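Putative ABC transporter subunit, substrate-binding component (Rhodopseudomonas palustris, PDB 4EVQ) binds 4-hydroxybenzoate between its two lobes and probably delivers such lignin-derived benzoates to an ABC transporter as its solute-binding component. Local coordinates at residues L299-V304 against L317-M321; V182-I186 against E201-L205; A145-L151 against I233-G237; R38-L42 against F278-I284. One frame throughout, in Å; residues are numbered along the deposited sequence. Where two conformers were deposited one is given.

Contact 1: L299-V304 against L317-M321; sequences LLDAGV and LNAAM
Two helices pack face to face in one lobe of a periplasmic binding protein of the leucine-binding family, brought together by a 12-residue connection. Both segments are regular alpha helix, from helices 288-306 and 314-322. Their axes run at 130° to each other and approach to 7.7 Å, a close fit that Gly303 makes possible. Gly303 CA lies 4.6 Å from Leu317 CA, and a CB here would clash with CG of Met321 and CD2 of Leu317. The hollow over this glycine is filled by three side chains of the facing helix: CG of Leu317 (chi1 t, chi2 t) sits 3.7 Å from Gly303 C, CB of Ala320 is 4.2 Å from Gly303 CA, and CG of Met321 is 3.7 Å from the same CA. Leu317 also reaches Val304, CD1 to CG2 at 4.3 Å. Selenomethionine Met321 (m, t, m) lays its selenium along the neighbouring helix. Met321 touches Phe129 and Ile110, which Leu299 and Leu300 respectively also reach, so both helices rest on strands 109-111 and 128-130 of the six-stranded sheet. Leu299 (t, p) packs CD1 4.0 Å from Met321 CB, and Met321 SE ends 3.9 Å from CA of Leu300.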
loop_
_atom_site.group_PDB
_atom_site.type_symbol
_atom_site.label_atom_id
_atom_site.label_comp_id
_atom_site.label_asym_id
_atom_site.label_seq_id
_atom_site.Cartn_x
_atom_site.Cartn_y
_atom_site.Cartn_z
ATOM N N LEU A 299 10.328 -9.328 -6.784
ATOM C CA LEU A 299 9.415 -10.222 -7.458
ATOM C C LEU A 299 9.730 -10.259 -8.955
ATOM O O LEU A 299 9.769 -11.346 -9.575
ATOM C CB LEU A 299 7.986 -9.747 -7.214
ATOM C CG LEU A 299 6.894 -10.658 -7.754
ATOM C CD1 LEU A 299 6.947 -12.053 -7.105
ATOM C CD2 LEU A 299 5.511 -10.031 -7.601
ATOM N N LEU A 300 9.944 -9.099 -9.570
ATOM C CA LEU A 300 10.322 -9.061 -10.964
ATOM C C LEU A 300 11.621 -9.762 -11.173
ATOM O O LEU A 300 11.756 -10.503 -12.178
ATOM C CB LEU A 300 10.391 -7.605 -11.438
ATOM C CG LEU A 300 10.707 -7.439 -12.938
ATOM C CD1 LEU A 300 9.720 -8.212 -13.798
ATOM C CD2 LEU A 300 10.703 -5.970 -13.319
ATOM N N ASP A 301 12.609 -9.587 -10.317
ATOM C CA ASP A 301 13.882 -10.280 -10.460
ATOM C C ASP A 301 13.667 -11.782 -10.484
ATOM O O ASP A 301 14.299 -12.483 -11.291
ATOM C CB ASP A 301 14.787 -9.882 -9.264
ATOM C CG ASP A 301 16.287 -10.047 -9.532
ATOM O OD1 ASP A 301 16.708 -10.233 -10.663
ATOM O OD2 ASP A 301 17.044 -9.891 -8.552
ATOM N N ALA A 302 12.801 -12.303 -9.635
ATOM C CA ALA A 302 12.530 -13.727 -9.587
ATOM C C ALA A 302 11.975 -14.193 -10.926
ATOM O O ALA A 302 12.362 -15.278 -11.454
ATOM C CB ALA A 302 11.572 -14.052 -8.468
ATOM N N GLY A 303 11.050 -13.426 -11.496
ATOM C CA GLY A 303 10.441 -13.770 -12.772
ATOM C C GLY A 303 11.469 -13.749 -13.892
ATOM O O GLY A 303 11.596 -14.731 -14.648
ATOM N N VAL A 304 12.243 -12.688 -14.010
ATOM C CA VAL A 304 13.208 -12.544 -15.095
ATOM C C VAL A 304 14.322 -13.589 -14.968
ATOM O O VAL A 304 14.753 -14.180 -15.967
ATOM C CB VAL A 304 13.809 -11.126 -15.136
ATOM C CG1 VAL A 304 14.807 -11.047 -16.270
ATOM C CG2 VAL A 304 12.747 -10.106 -15.338
ATOM N N LEU A 317 7.530 -16.453 -17.142
ATOM C CA LEU A 317 7.900 -15.383 -16.241
ATOM C C LEU A 317 6.808 -15.167 -15.175
ATOM O O LEU A 317 7.105 -15.144 -13.985
ATOM C CB LEU A 317 8.127 -14.126 -17.070
ATOM C CG LEU A 317 8.748 -12.939 -16.286
ATOM C CD1 LEU A 317 9.410 -11.956 -17.248
ATOM C CD2 LEU A 317 7.722 -12.188 -15.441
ATOM N N ASN A 318 5.549 -15.089 -15.596
ATOM C CA ASN A 318 4.450 -14.874 -14.653
ATOM C C ASN A 318 4.301 -16.059 -13.715
ATOM O O ASN A 318 4.048 -15.886 -12.527
ATOM C CB ASN A 318 3.149 -14.601 -15.418
ATOM C CG ASN A 318 3.136 -13.244 -16.073
ATOM O OD1 ASN A 318 3.669 -12.312 -15.559
ATOM N ND2 ASN A 318 2.498 -13.147 -17.206
ATOM N N ALA A 319 4.481 -17.286 -14.233
ATOM C CA ALA A 319 4.307 -18.449 -13.353
ATOM C C ALA A 319 5.401 -18.440 -12.262
ATOM O O ALA A 319 5.189 -18.838 -11.117
ATOM C CB ALA A 319 4.360 -19.753 -14.170
ATOM N N ALA A 320 6.593 -18.007 -12.637
ATOM C CA ALA A 320 7.671 -17.938 -11.678
ATOM C C ALA A 320 7.403 -16.902 -10.591
ATOM O O ALA A 320 7.727 -17.133 -9.428
ATOM C CB ALA A 320 8.978 -17.674 -12.380
HETATM N N MSE A 321 6.818 -15.770 -10.966
HETATM C CA MSE A 321 6.455 -14.786 -9.965
HETATM C C MSE A 321 5.386 -15.338 -9.033
HETATM O O MSE A 321 5.414 -15.075 -7.831
HETATM C CB MSE A 321 6.007 -13.513 -10.660
HETATM C CG MSE A 321 7.157 -12.844 -11.368
HETATM SE SE MSE A 321 6.989 -10.929 -11.709
HETATM C CE MSE A 321 5.459 -11.026 -12.844
#

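Contact 2: V182-I186 against E201-L205; sequences VVKDI and EIASL. With SO4 (sulfate ion), chain E.
Strand 182-186 and helix segment 201-205 run almost antiparallel, at 173°, with axes 9.9 Å apart. Val183 CA lies 7.7 Å from Leu205 CA and Ile186 CA 8.8 Å from Glu201 CA. Val183, with phi/psi -87/-15, breaks the extended pattern, so CB points to the helix from both Val183 and Lys184, and again from Ile186. Lys184 (t, p, p, t) is kinked at chi2 and chi3: CB meets CD1 of Leu205 (m, t) at 3.7 Å, CG comes 3.7 Å from OE2 of Glu201, and NZ hydrogen-bonds O2 of a sulfate, probably from the crystallisation liquor, at 3.0 Å. Ile186 (m, t) sends CD1 to CG1 of Ile202 (m, t) at 4.0 Å and to OE1 of Glu201 (t, t) at 3.7 Å. Val183 CG2 is 4.4 Å from Leu205 CB. This is helix-on-sheet packing at an alpha/beta sheet edge: strand 181-188 is outermost, pairs with 153-159, and has helix 162-177 against its other face, while Ile186, Ile202 and Leu205 converge on Val155.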
loop_
_atom_site.group_PDB
_atom_site.type_symbol
_atom_site.label_atom_id
_atom_site.label_comp_id
_atom_site.label_asym_id
_atom_site.label_seq_id
_atom_site.Cartn_x
_atom_site.Cartn_y
_atom_site.Cartn_z
ATOM N N VAL A 182 -20.375 1.248 15.102
ATOM C CA VAL A 182 -19.823 2.347 14.313
ATOM C C VAL A 182 -20.965 3.341 14.215
ATOM O O VAL A 182 -21.984 3.099 13.564
ATOM C CB VAL A 182 -19.382 1.873 12.942
ATOM C CG1 VAL A 182 -18.791 3.044 12.183
ATOM C CG2 VAL A 182 -18.351 0.759 13.093
ATOM N N VAL A 183 -20.813 4.476 14.896
ATOM C CA VAL A 183 -21.943 5.396 15.005
ATOM C C VAL A 183 -22.081 6.386 13.853
ATOM O O VAL A 183 -23.134 6.997 13.682
ATOM C CB VAL A 183 -21.975 6.111 16.356
ATOM C CG1 VAL A 183 -22.101 5.074 17.492
ATOM C CG2 VAL A 183 -20.815 7.021 16.576
ATOM N N LYS A 184 -21.017 6.520 13.064
ATOM C CA LYS A 184 -21.048 7.397 11.907
ATOM C C LYS A 184 -19.860 7.114 11.025
ATOM O O LYS A 184 -18.787 6.852 11.518
ATOM C CB LYS A 184 -21.017 8.861 12.332
ATOM C CG LYS A 184 -21.431 9.859 11.262
ATOM C CD LYS A 184 -22.904 9.849 11.009
ATOM C CE LYS A 184 -23.670 10.384 12.194
ATOM N NZ LYS A 184 -25.153 10.425 11.932
ATOM N N ASP A 185 -20.079 7.186 9.716
ATOM C CA ASP A 185 -18.998 7.194 8.735
ATOM C C ASP A 185 -19.003 8.566 8.063
ATOM O O ASP A 185 -19.967 8.909 7.382
ATOM C CB ASP A 185 -19.195 6.099 7.695
ATOM C CG ASP A 185 -19.267 4.732 8.311
ATOM O OD1 ASP A 185 -18.319 4.284 8.941
ATOM O OD2 ASP A 185 -20.344 4.112 8.182
ATOM N N ILE A 186 -17.950 9.322 8.268
ATOM C CA ILE A 186 -17.823 10.645 7.681
ATOM C C ILE A 186 -16.868 10.525 6.477
ATOM O O ILE A 186 -15.807 9.879 6.559
ATOM C CB ILE A 186 -17.243 11.658 8.707
ATOM C CG1 ILE A 186 -18.113 11.727 9.970
ATOM C CG2 ILE A 186 -17.047 13.023 8.090
ATOM C CD1 ILE A 186 -17.525 12.515 11.108
ATOM N N GLU A 201 -17.889 17.345 14.277
ATOM C CA GLU A 201 -18.894 16.293 14.281
ATOM C C GLU A 201 -18.462 15.122 15.136
ATOM O O GLU A 201 -19.233 14.604 15.927
ATOM C CB GLU A 201 -19.236 15.830 12.848
ATOM C CG GLU A 201 -20.435 14.896 12.826
ATOM C CD GLU A 201 -20.818 14.385 11.469
ATOM O OE1 GLU A 201 -20.258 14.848 10.457
ATOM O OE2 GLU A 201 -21.735 13.525 11.420
ATOM N N ILE A 202 -17.215 14.693 14.990
ATOM C CA ILE A 202 -16.666 13.659 15.859
ATOM C C ILE A 202 -16.835 14.012 17.328
ATOM O O ILE A 202 -17.308 13.187 18.096
ATOM C CB ILE A 202 -15.187 13.444 15.542
ATOM C CG1 ILE A 202 -15.067 12.640 14.231
ATOM C CG2 ILE A 202 -14.475 12.660 16.689
ATOM C CD1 ILE A 202 -13.697 12.705 13.597
ATOM N N ALA A 203 -16.458 15.234 17.721
ATOM C CA ALA A 203 -16.641 15.613 19.136
ATOM C C ALA A 203 -18.094 15.437 19.576
ATOM O O ALA A 203 -18.388 14.913 20.659
ATOM C CB ALA A 203 -16.155 17.038 19.360
ATOM N N SER A 204 -19.014 15.871 18.739
ATOM C CA SER A 204 -20.429 15.855 19.107
ATOM C C SER A 204 -20.943 14.443 19.280
ATOM O O SER A 204 -21.890 14.225 20.038
ATOM C CB SER A 204 -21.281 16.583 18.067
ATOM O OG SER A 204 -21.491 15.808 16.895
ATOM N N LEU A 205 -20.357 13.483 18.566
ATOM C CA LEU A 205 -20.817 12.098 18.596
ATOM C C LEU A 205 -20.266 11.299 19.771
ATOM O O LEU A 205 -20.730 10.190 20.026
ATOM C CB LEU A 205 -20.415 11.381 17.285
ATOM C CG LEU A 205 -21.201 11.887 16.063
ATOM C CD1 LEU A 205 -20.480 11.527 14.771
ATOM C CD2 LEU A 205 -22.634 11.330 16.038
HETATM S S SO4 E . -26.212 11.425 8.526
HETATM O O1 SO4 E . -26.040 12.084 7.221
HETATM O O2 SO4 E . -25.278 12.081 9.459
HETATM O O3 SO4 E . -25.972 9.990 8.438
HETATM O O4 SO4 E . -27.597 11.613 8.994
#

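Contact 3: A145-L151 against I233-G237; sequences AMIKAGL and IPLWG
A helix end packs on a central strand of one lobe's seven-stranded sheet in this periplasmic binding protein. Helix 135-148 finishes in a Schellman motif: Gly150 takes phi/psi 90/12, which calls for glycine, with Leu151 N bonded to Met146 O (3.1 Å) and Gly150 N to Ile147 O (2.9 Å). In 233-237, Pro234 makes the first touch, its CG 4.5 Å from CD2 of Leu151 (m, t). Leu235 begins the strand with its CB directed away; its side chain touches Leu241 and Ile256. Trp236 follows with CB toward the helix, its CA 8.2 Å from that of Met146; chi1 m and chi2 74° lay one side of the indole against Ala145, Met146, Ala149 and Leu151. CZ3 of Trp236 meets Ala145 CB at 4.0 Å, CZ2 meets Ala149 CB at 4.1 Å, and NE1 lies 3.5 Å from Leu151 CD1. Gly237 continues the strand, which pairs with Val210 and Ala212 on one flank and Lys257 on the other. Selenomethionine Met146 (m, t, p) makes CH-pi and oblique Met-aromatic contacts: CG stands 3.5 Å from the centroid of the Trp236 six-membered ring, over its face, and SE 4.5 Å from that of the five-membered ring.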
loop_
_atom_site.group_PDB
_atom_site.type_symbol
_atom_site.label_atom_id
_atom_site.label_comp_id
_atom_site.label_asym_id
_atom_site.label_seq_id
_atom_site.Cartn_x
_atom_site.Cartn_y
_atom_site.Cartn_z
ATOM N N ALA A 145 -8.021 -5.365 15.895
ATOM C CA ALA A 145 -7.109 -4.884 16.917
ATOM C C ALA A 145 -7.797 -3.898 17.864
ATOM O O ALA A 145 -7.550 -3.875 19.073
ATOM C CB ALA A 145 -5.919 -4.212 16.243
HETATM N N MSE A 146 -8.709 -3.102 17.327
HETATM C CA MSE A 146 -9.431 -2.137 18.139
HETATM C C MSE A 146 -10.383 -2.863 19.097
HETATM O O MSE A 146 -10.529 -2.450 20.257
HETATM C CB MSE A 146 -10.141 -1.119 17.236
HETATM C CG MSE A 146 -9.126 -0.251 16.535
HETATM SE SE MSE A 146 -9.765 0.737 15.002
HETATM C CE MSE A 146 -10.791 2.030 16.003
ATOM N N ILE A 147 -11.058 -3.897 18.617
ATOM C CA ILE A 147 -11.911 -4.695 19.520
ATOM C C ILE A 147 -11.033 -5.309 20.594
ATOM O O ILE A 147 -11.409 -5.288 21.785
ATOM C CB ILE A 147 -12.669 -5.735 18.710
ATOM C CG1 ILE A 147 -13.745 -5.084 17.805
ATOM C CG2 ILE A 147 -13.302 -6.795 19.668
ATOM C CD1 ILE A 147 -14.862 -4.339 18.525
ATOM N N LYS A 148 -9.890 -5.859 20.218
ATOM C CA LYS A 148 -9.015 -6.508 21.203
ATOM C C LYS A 148 -8.552 -5.501 22.251
ATOM O O LYS A 148 -8.363 -5.857 23.443
ATOM C CB LYS A 148 -7.849 -7.166 20.458
ATOM C CG LYS A 148 -6.860 -7.971 21.278
ATOM C CD LYS A 148 -5.755 -8.587 20.412
ATOM C CE LYS A 148 -4.796 -9.408 21.287
ATOM N NZ LYS A 148 -3.644 -9.956 20.539
ATOM N N ALA A 149 -8.436 -4.230 21.860
ATOM C CA ALA A 149 -8.052 -3.151 22.764
ATOM C C ALA A 149 -9.207 -2.684 23.671
ATOM O O ALA A 149 -9.008 -1.809 24.494
ATOM C CB ALA A 149 -7.477 -1.936 21.984
ATOM N N GLY A 150 -10.407 -3.215 23.478
ATOM C CA GLY A 150 -11.540 -2.860 24.321
ATOM C C GLY A 150 -12.381 -1.683 23.860
ATOM O O GLY A 150 -13.246 -1.216 24.582
ATOM N N LEU A 151 -12.168 -1.234 22.624
ATOM C CA LEU A 151 -12.957 -0.152 22.067
ATOM C C LEU A 151 -14.303 -0.630 21.550
ATOM O O LEU A 151 -14.443 -1.768 21.102
ATOM C CB LEU A 151 -12.164 0.472 20.912
ATOM C CG LEU A 151 -10.876 1.116 21.399
ATOM C CD1 LEU A 151 -9.984 1.377 20.232
ATOM C CD2 LEU A 151 -11.084 2.407 22.207
ATOM N N ILE A 233 -9.904 11.695 22.449
ATOM C CA ILE A 233 -10.380 10.453 21.837
ATOM C C ILE A 233 -9.212 9.817 21.029
ATOM O O ILE A 233 -8.573 10.498 20.229
ATOM C CB ILE A 233 -11.560 10.726 20.835
ATOM C CG1 ILE A 233 -12.761 11.318 21.556
ATOM C CG2 ILE A 233 -11.971 9.435 20.101
ATOM C CD1 ILE A 233 -13.763 12.018 20.591
ATOM N N PRO A 234 -8.922 8.551 21.248
ATOM C CA PRO A 234 -7.765 7.959 20.546
ATOM C C PRO A 234 -8.030 7.748 19.072
ATOM O O PRO A 234 -9.078 7.311 18.645
ATOM C CB PRO A 234 -7.588 6.620 21.213
ATOM C CG PRO A 234 -8.883 6.285 21.807
ATOM C CD PRO A 234 -9.525 7.600 22.203
ATOM N N LEU A 235 -6.996 8.107 18.315
ATOM C CA LEU A 235 -6.952 7.969 16.850
ATOM C C LEU A 235 -6.249 6.688 16.462
ATOM O O LEU A 235 -5.142 6.387 16.911
ATOM C CB LEU A 235 -6.277 9.195 16.279
ATOM C CG LEU A 235 -6.115 9.218 14.732
ATOM C CD1 LEU A 235 -7.493 9.162 14.078
ATOM C CD2 LEU A 235 -5.401 10.462 14.307
ATOM N N TRP A 236 -6.912 5.992 15.564
ATOM C CA TRP A 236 -6.442 4.760 14.953
ATOM C C TRP A 236 -6.599 4.818 13.438
ATOM O O TRP A 236 -7.402 5.556 12.920
ATOM C CB TRP A 236 -7.330 3.616 15.418
ATOM C CG TRP A 236 -7.110 3.084 16.804
ATOM C CD1 TRP A 236 -7.460 3.676 17.985
ATOM C CD2 TRP A 236 -6.505 1.844 17.130
ATOM N NE1 TRP A 236 -7.099 2.859 19.042
ATOM C CE2 TRP A 236 -6.512 1.731 18.546
ATOM C CE3 TRP A 236 -5.952 0.819 16.373
ATOM C CZ2 TRP A 236 -6.005 0.626 19.197
ATOM C CZ3 TRP A 236 -5.432 -0.280 17.042
ATOM C CH2 TRP A 236 -5.499 -0.379 18.437
ATOM N N GLY A 237 -5.830 3.986 12.741
ATOM C CA GLY A 237 -6.072 3.785 11.319
ATOM C C GLY A 237 -5.179 2.703 10.790
ATOM O O GLY A 237 -4.305 2.212 11.469
#

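Contact 4: R38-L42 against F278-I284; sequences RGLEL and FEAAYKI
A CH-pi contact of an arginine on a tyrosine ring leads where helix segment 38-42 meets 278-284. Arg38 (m, t, t) lies flat over the ring of Tyr282 (chi1 m, chi2 -64°). Arg38 CD is 3.7 Å from the centroid of the Tyr282 ring and 9° off the normal, and NE is 3.5 Å from Tyr282 CD1, which lies over a face of the guanidinium. At the guanidinium edge, Ile284 CD1 comes 3.8 Å from Arg38 NH1.

The apolar packing centres on Leu42 (t, p): CD2 sits 3.8 Å from CB of Phe278, while CD1 reaches CB of Ala281 at 3.9 Å and CE2 of Tyr282 at 4.3 Å. Phe278 (chi1 t) turns its ring to Arg38, CE2 to CB at 3.8 Å. Here helix 30-46, which follows the first strand of one lobe of the periplasmic-binding-protein fold, meets helix 269-282 with axes crossing at 106° and 11.3 Å apart; Leu42 CA and Phe278 CA are 7.2 Å apart. Helix 288-306 backs both, Trp294 touching Leu42 and Ala290 touching Phe278.

Polar links run through water. Water 1 accepts from Arg38 NH1 (3.0 Å) and donates to Tyr282 O (2.9 Å). Water 2 donates to Glu41 OE1 (2.7 Å) and hydrogen-bonds Tyr282 OH (2.7 Å), while Glu41 OE2 forms a salt bridge with Lys60.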
loop_
_atom_site.group_PDB
_atom_site.type_symbol
_atom_site.label_atom_id
_atom_site.label_comp_id
_atom_site.label_asym_id
_atom_site.label_seq_id
_atom_site.Cartn_x
_atom_site.Cartn_y
_atom_site.Cartn_z
ATOM N N ARG A 38 11.719 4.975 -5.549
ATOM C CA ARG A 38 12.994 4.851 -4.835
ATOM C C ARG A 38 13.273 3.428 -4.397
ATOM O O ARG A 38 14.394 2.917 -4.562
ATOM C CB ARG A 38 13.057 5.788 -3.624
ATOM C CG ARG A 38 13.250 7.280 -3.954
ATOM C CD ARG A 38 13.104 8.094 -2.694
ATOM N NE ARG A 38 13.525 9.460 -2.919
ATOM C CZ ARG A 38 13.582 10.389 -1.973
ATOM N NH1 ARG A 38 13.116 10.143 -0.748
ATOM N NH2 ARG A 38 14.086 11.603 -2.278
ATOM N N GLY A 39 12.269 2.780 -3.838
ATOM C CA GLY A 39 12.450 1.386 -3.455
ATOM C C GLY A 39 12.843 0.487 -4.630
ATOM O O GLY A 39 13.743 -0.359 -4.525
ATOM N N LEU A 40 12.158 0.662 -5.744
ATOM C CA LEU A 40 12.431 -0.149 -6.925
ATOM C C LEU A 40 13.814 0.162 -7.520
ATOM O O LEU A 40 14.578 -0.747 -7.885
ATOM C CB LEU A 40 11.312 0.085 -7.926
ATOM C CG LEU A 40 11.412 -0.654 -9.246
ATOM C CD1 LEU A 40 11.528 -2.158 -9.050
ATOM C CD2 LEU A 40 10.175 -0.294 -10.021
ATOM N N GLU A 41 14.163 1.444 -7.609
ATOM C CA GLU A 41 15.464 1.818 -8.147
ATOM C C GLU A 41 16.595 1.366 -7.231
ATOM O O GLU A 41 17.660 0.965 -7.690
ATOM C CB GLU A 41 15.533 3.333 -8.366
ATOM C CG GLU A 41 14.622 3.750 -9.516
ATOM C CD GLU A 41 14.576 5.259 -9.769
ATOM O OE1 GLU A 41 14.689 6.060 -8.824
ATOM O OE2 GLU A 41 14.376 5.628 -10.948
ATOM N N LEU A 42 16.392 1.484 -5.924
ATOM C CA LEU A 42 17.415 1.028 -4.989
ATOM C C LEU A 42 17.631 -0.467 -5.135
ATOM O O LEU A 42 18.774 -0.964 -5.076
ATOM C CB LEU A 42 17.015 1.395 -3.536
ATOM C CG LEU A 42 18.144 1.301 -2.508
ATOM C CD1 LEU A 42 19.210 2.400 -2.738
ATOM C CD2 LEU A 42 17.554 1.332 -1.074
ATOM N N PHE A 278 18.832 2.517 2.111
ATOM C CA PHE A 278 17.875 3.554 1.753
ATOM C C PHE A 278 18.248 4.891 2.417
ATOM O O PHE A 278 18.205 5.941 1.778
ATOM C CB PHE A 278 16.469 3.094 2.111
ATOM C CG PHE A 278 15.376 3.944 1.524
ATOM C CD1 PHE A 278 15.028 5.147 2.087
ATOM C CD2 PHE A 278 14.706 3.536 0.374
ATOM C CE1 PHE A 278 14.017 5.913 1.551
ATOM C CE2 PHE A 278 13.705 4.264 -0.164
ATOM C CZ PHE A 278 13.359 5.469 0.393
ATOM N N GLU A 279 18.607 4.846 3.695
ATOM C CA GLU A 279 18.997 6.067 4.406
ATOM C C GLU A 279 20.267 6.647 3.798
ATOM O O GLU A 279 20.402 7.866 3.696
ATOM C CB GLU A 279 19.148 5.782 5.891
ATOM C CG GLU A 279 17.783 5.607 6.517
ATOM C CD GLU A 279 17.735 5.267 8.005
ATOM O OE1 GLU A 279 18.784 5.069 8.615
ATOM O OE2 GLU A 279 16.599 5.167 8.551
ATOM N N ALA A 280 21.220 5.795 3.428
ATOM C CA ALA A 280 22.435 6.301 2.799
ATOM C C ALA A 280 22.134 7.018 1.466
ATOM O O ALA A 280 22.756 8.045 1.147
ATOM C CB ALA A 280 23.465 5.181 2.608
ATOM N N ALA A 281 21.179 6.500 0.701
ATOM C CA ALA A 281 20.876 7.062 -0.604
ATOM C C ALA A 281 19.975 8.298 -0.522
ATOM O O ALA A 281 20.159 9.267 -1.290
ATOM C CB ALA A 281 20.227 5.996 -1.502
ATOM N N TYR A 282 19.015 8.273 0.400
ATOM C CA TYR A 282 17.935 9.248 0.391
ATOM C C TYR A 282 17.802 10.084 1.668
ATOM O O TYR A 282 17.002 11.016 1.686
ATOM C CB TYR A 282 16.580 8.551 0.066
ATOM C CG TYR A 282 16.610 7.789 -1.234
ATOM C CD1 TYR A 282 16.805 8.438 -2.449
ATOM C CD2 TYR A 282 16.453 6.423 -1.258
ATOM C CE1 TYR A 282 16.854 7.730 -3.631
ATOM C CE2 TYR A 282 16.471 5.718 -2.433
ATOM C CZ TYR A 282 16.671 6.361 -3.612
ATOM O OH TYR A 282 16.708 5.602 -4.779
ATOM N N LYS A 283 18.539 9.732 2.724
ATOM C CA LYS A 283 18.626 10.537 3.973
ATOM C C LYS A 283 17.332 10.630 4.805
ATOM O O LYS A 283 17.188 11.508 5.680
ATOM C CB LYS A 283 19.156 11.959 3.684
ATOM C CG LYS A 283 20.407 11.981 2.767
ATOM C CD LYS A 283 21.477 11.012 3.248
ATOM C CE LYS A 283 22.799 11.212 2.514
ATOM N NZ LYS A 283 22.585 11.323 1.041
ATOM N N ILE A 284 16.387 9.746 4.518
ATOM C CA ILE A 284 15.223 9.545 5.334
ATOM C C ILE A 284 14.985 8.043 5.419
ATOM O O ILE A 284 15.407 7.273 4.561
ATOM C CB ILE A 284 13.937 10.233 4.792
ATOM C CG1 ILE A 284 13.544 9.668 3.419
ATOM C CG2 ILE A 284 14.107 11.781 4.702
ATOM C CD1 ILE A 284 12.193 10.236 2.901
HETATM O O HOH W 1 14.548 12.270 0.715
HETATM O O HOH W 2 16.450 7.103 -7.017
#

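From the N terminus, helix 30-46, which follows strand 17-23 of the six-stranded sheet, opens contact 4, tied at 278-284 to helix 269-282; the loop it closes takes in contacts 2 and 3. Contact 3 opens at 145-151 and closes at 233-237, and within that span contact 2 joins 182-186 to 201-205. These two serve the seven-stranded sheet and touch through Ile202 CG2 and Ile233 CD1, 4.0 Å apart. Contact 1 comes after contact 4 has closed, joining helix 288-306, next after helix 269-282, to helix 314-322 beside the six-stranded sheet. No loops cross. Contacts 1 and 2, centres 46 Å apart, lie on opposite sides of the chain's centre.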